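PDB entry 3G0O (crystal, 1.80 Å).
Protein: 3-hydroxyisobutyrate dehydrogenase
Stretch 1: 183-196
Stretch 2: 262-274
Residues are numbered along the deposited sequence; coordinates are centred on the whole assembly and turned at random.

Stretch 1, residues 183-196: QLLAGVHIAAAAEA
Stretch 2 (262-274) PLPLASTALNMFT

Residues 183-196 are helical throughout, with phi/psi near -64/-44 from Leu 184 onward (Gln 183 is at -67/-22) and i to i+4 bonds such as Val 188 N to Leu 184 O (2.9 Å). In the second stretch Leu 263 is extended (-129/83); farther on the chain is helical, through Thr 274 and beyond. The axes approach to 9.0 Å, their N-to-C directions 63° apart, and Val 188 and Ala 269 set the register with CA atoms 5.5 Å apart. The contact buries 454 Å² in total and contains no cross-stretch hydrogen bond, so packing carries it.

Phe 273 covers the most surface. Its CA-to-CB bond points toward the first helix, and chi1 -78° (m) with chi2 -73° places the ring rim against it. Gly 187 O lies 3.4 Å from Phe 273 CE2 and Ile 190 CG2 3.8 Å from Phe 273 CZ; both sit at the ring edge, near its plane. Ala 191 CB, 4.1 Å from Phe 273 CE2, approaches obliquely.

Met 272, a selenomethionine, is one residue earlier, and its CA-to-CB bond also points toward the first helix. Its m, t, p rotamer (-69°, 166°, 73°) brings Met 272 CE to 3.8 Å from Ala 191 O and 4.0 Å from Ala 191 CB. Met 272 CE is also 4.1 Å from Glu 195 OE1, a van der Waals approach; that carboxylate is hydrogen-bonded elsewhere in the structure.

The CA-to-CB bond of Val 188 (chi1 169°, t) points sideways, yet Val 188 CG2 lies 4.1 Å from Ala 269 CB, 4.0 Å from Ala 266 CA and 4.4 Å from Leu 265 CB. Small alanines accompany the close register: Ala 191 CB meets Ala 269 CB at 4.2 Å. One turn before Val 188, Leu 184 (t, t) extends the apolar seam, with Leu 184 CG 3.8 Å from Ala 266 CB and Leu 184 CD1 4.0 Å from CD2 of Leu 263 (m, t).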

# COMPACT_ATOMS: atom_id res chain seq x y z
N GLN A 183 -3.66 -6.43 10.35
CA GLN A 183 -3.84 -7.57 9.45
C GLN A 183 -4.99 -7.39 8.47
O GLN A 183 -5.02 -8.04 7.42
CB GLN A 183 -4.02 -8.87 10.25
CG GLN A 183 -2.76 -9.33 10.97
CD GLN A 183 -1.54 -9.38 10.07
OE1 GLN A 183 -0.85 -8.38 9.88
NE2 GLN A 183 -1.27 -10.56 9.50
N LEU A 184 -5.94 -6.53 8.81
CA LEU A 184 -7.06 -6.25 7.92
C LEU A 184 -6.43 -5.61 6.68
O LEU A 184 -6.72 -6.01 5.55
CB LEU A 184 -8.04 -5.27 8.58
CG LEU A 184 -9.30 -4.85 7.79
CD1 LEU A 184 -10.29 -4.18 8.74
CD2 LEU A 184 -8.95 -3.91 6.65
N LEU A 185 -5.55 -4.64 6.90
CA LEU A 185 -4.89 -3.96 5.79
C LEU A 185 -3.96 -4.90 5.02
O LEU A 185 -3.98 -4.94 3.79
CB LEU A 185 -4.10 -2.75 6.31
CG LEU A 185 -4.96 -1.55 6.73
CD1 LEU A 185 -4.10 -0.52 7.45
CD2 LEU A 185 -5.62 -0.94 5.50
N ALA A 186 -3.14 -5.67 5.74
CA ALA A 186 -2.22 -6.59 5.09
C ALA A 186 -3.00 -7.57 4.21
O ALA A 186 -2.65 -7.78 3.05
CB ALA A 186 -1.42 -7.37 6.14
N GLY A 187 -4.07 -8.14 4.76
CA GLY A 187 -4.87 -9.10 4.02
C GLY A 187 -5.58 -8.51 2.81
O GLY A 187 -5.55 -9.10 1.72
N VAL A 188 -6.22 -7.37 2.99
CA VAL A 188 -6.93 -6.72 1.90
C VAL A 188 -5.94 -6.30 0.81
O VAL A 188 -6.23 -6.42 -0.38
CB VAL A 188 -7.71 -5.48 2.38
CG1 VAL A 188 -8.21 -4.68 1.19
CG2 VAL A 188 -8.88 -5.93 3.25
N HIS A 189 -4.77 -5.81 1.22
CA HIS A 189 -3.78 -5.39 0.23
C HIS A 189 -3.27 -6.55 -0.62
O HIS A 189 -3.10 -6.40 -1.83
CB HIS A 189 -2.63 -4.65 0.91
CG HIS A 189 -3.02 -3.30 1.45
ND1 HIS A 189 -2.24 -2.60 2.34
CD2 HIS A 189 -4.12 -2.55 1.24
CE1 HIS A 189 -2.85 -1.47 2.67
NE2 HIS A 189 -3.99 -1.42 2.01
N ILE A 190 -3.03 -7.71 -0.01
CA ILE A 190 -2.57 -8.84 -0.81
C ILE A 190 -3.66 -9.21 -1.82
O ILE A 190 -3.38 -9.40 -3.00
CB ILE A 190 -2.24 -10.08 0.05
CG1 ILE A 190 -1.02 -9.79 0.93
CG2 ILE A 190 -1.96 -11.27 -0.87
CD1 ILE A 190 -0.72 -10.88 1.95
N ALA A 191 -4.90 -9.30 -1.35
CA ALA A 191 -6.01 -9.66 -2.23
C ALA A 191 -6.23 -8.62 -3.33
O ALA A 191 -6.51 -8.99 -4.48
CB ALA A 191 -7.29 -9.86 -1.41
N ALA A 192 -6.13 -7.34 -2.99
CA ALA A 192 -6.32 -6.29 -3.98
C ALA A 192 -5.21 -6.35 -5.02
O ALA A 192 -5.46 -6.18 -6.21
CB ALA A 192 -6.34 -4.91 -3.30
N ALA A 193 -3.99 -6.61 -4.58
CA ALA A 193 -2.86 -6.71 -5.51
C ALA A 193 -3.15 -7.84 -6.49
O ALA A 193 -3.00 -7.68 -7.71
CB ALA A 193 -1.57 -6.99 -4.74
N ALA A 194 -3.58 -8.99 -5.96
CA ALA A 194 -3.88 -10.14 -6.79
C ALA A 194 -4.99 -9.84 -7.79
O ALA A 194 -4.90 -10.21 -8.96
CB ALA A 194 -4.29 -11.32 -5.92
N GLU A 195 -6.03 -9.16 -7.32
CA GLU A 195 -7.14 -8.81 -8.19
C GLU A 195 -6.66 -7.94 -9.35
O GLU A 195 -7.00 -8.19 -10.51
CB GLU A 195 -8.23 -8.08 -7.39
CG GLU A 195 -9.47 -7.71 -8.20
CD GLU A 195 -10.60 -7.25 -7.31
OE1 GLU A 195 -10.99 -8.01 -6.40
OE2 GLU A 195 -11.09 -6.12 -7.52
N ALA A 196 -5.85 -6.94 -9.04
CA ALA A 196 -5.33 -6.03 -10.05
C ALA A 196 -4.40 -6.71 -11.06
O ALA A 196 -4.47 -6.43 -12.26
CB ALA A 196 -4.61 -4.87 -9.39
N PRO A 262 -19.37 -3.04 10.34
CA PRO A 262 -19.32 -3.71 9.04
C PRO A 262 -17.97 -3.61 8.34
O PRO A 262 -17.30 -2.58 8.44
CB PRO A 262 -20.41 -3.00 8.25
CG PRO A 262 -20.20 -1.56 8.70
CD PRO A 262 -20.00 -1.71 10.22
N LEU A 263 -17.59 -4.67 7.63
CA LEU A 263 -16.32 -4.71 6.91
C LEU A 263 -16.56 -5.12 5.46
O LEU A 263 -16.41 -6.28 5.10
CB LEU A 263 -15.36 -5.69 7.57
CG LEU A 263 -14.93 -5.43 9.01
CD1 LEU A 263 -13.98 -6.53 9.46
CD2 LEU A 263 -14.28 -4.07 9.14
N PRO A 264 -16.93 -4.16 4.60
CA PRO A 264 -17.17 -4.47 3.19
C PRO A 264 -15.96 -5.13 2.51
O PRO A 264 -16.08 -6.18 1.88
CB PRO A 264 -17.51 -3.11 2.59
CG PRO A 264 -18.15 -2.39 3.74
CD PRO A 264 -17.26 -2.75 4.90
N LEU A 265 -14.79 -4.50 2.65
CA LEU A 265 -13.58 -5.02 2.02
C LEU A 265 -12.92 -6.20 2.74
O LEU A 265 -12.46 -7.14 2.08
CB LEU A 265 -12.56 -3.89 1.85
CG LEU A 265 -13.00 -2.75 0.92
CD1 LEU A 265 -12.03 -1.58 1.06
CD2 LEU A 265 -13.06 -3.24 -0.52
N ALA A 266 -12.88 -6.17 4.06
CA ALA A 266 -12.26 -7.27 4.82
C ALA A 266 -13.04 -8.56 4.71
O ALA A 266 -12.46 -9.65 4.73
CB ALA A 266 -12.09 -6.88 6.28
N SER A 267 -14.37 -8.45 4.60
CA SER A 267 -15.20 -9.65 4.49
C SER A 267 -14.99 -10.24 3.10
O SER A 267 -14.99 -11.46 2.93
CB SER A 267 -16.69 -9.32 4.71
OG SER A 267 -17.22 -8.50 3.68
N THR A 268 -14.77 -9.38 2.11
CA THR A 268 -14.54 -9.84 0.75
C THR A 268 -13.20 -10.55 0.67
O THR A 268 -13.09 -11.64 0.10
CB THR A 268 -14.55 -8.65 -0.25
OG1 THR A 268 -15.84 -8.03 -0.24
CG2 THR A 268 -14.24 -9.14 -1.68
N ALA A 269 -12.16 -9.96 1.26
CA ALA A 269 -10.84 -10.56 1.24
C ALA A 269 -10.86 -11.92 1.95
O ALA A 269 -10.23 -12.88 1.49
CB ALA A 269 -9.83 -9.64 1.92
N LEU A 270 -11.58 -12.01 3.07
CA LEU A 270 -11.67 -13.27 3.79
C LEU A 270 -12.29 -14.32 2.87
O LEU A 270 -11.82 -15.46 2.81
CB LEU A 270 -12.51 -13.13 5.07
CG LEU A 270 -12.86 -14.46 5.76
CD1 LEU A 270 -11.60 -15.22 6.11
CD2 LEU A 270 -13.69 -14.18 7.03
N ASN A 271 -13.35 -13.95 2.16
CA ASN A 271 -13.99 -14.89 1.25
C ASN A 271 -13.04 -15.33 0.15
O ASN A 271 -13.04 -16.49 -0.26
CB ASN A 271 -15.24 -14.28 0.61
CG ASN A 271 -16.41 -14.22 1.57
OD1 ASN A 271 -16.55 -15.08 2.44
ND2 ASN A 271 -17.26 -13.23 1.40
N MSE A 272 -12.21 -14.41 -0.34
CA MSE A 272 -11.26 -14.75 -1.39
C MSE A 272 -10.20 -15.74 -0.90
O MSE A 272 -9.94 -16.74 -1.56
CB MSE A 272 -10.59 -13.48 -1.93
CG MSE A 272 -11.55 -12.60 -2.71
SE MSE A 272 -10.85 -10.82 -3.04
CE MSE A 272 -9.52 -11.26 -4.39
N PHE A 273 -9.60 -15.46 0.25
CA PHE A 273 -8.60 -16.37 0.78
C PHE A 273 -9.24 -17.71 1.13
O PHE A 273 -8.63 -18.76 0.96
CB PHE A 273 -7.91 -15.77 2.00
CG PHE A 273 -6.86 -14.74 1.66
CD1 PHE A 273 -5.64 -15.12 1.12
CD2 PHE A 273 -7.10 -13.39 1.89
CE1 PHE A 273 -4.66 -14.17 0.81
CE2 PHE A 273 -6.13 -12.43 1.59
CZ PHE A 273 -4.91 -12.82 1.05
N THR A 274 -10.47 -17.67 1.63
CA THR A 274 -11.16 -18.91 1.98
C THR A 274 -11.39 -19.75 0.72
O THR A 274 -11.24 -20.98 0.74
CB THR A 274 -12.51 -18.60 2.69
OG1 THR A 274 -12.24 -17.96 3.94
CG2 THR A 274 -13.29 -19.90 2.95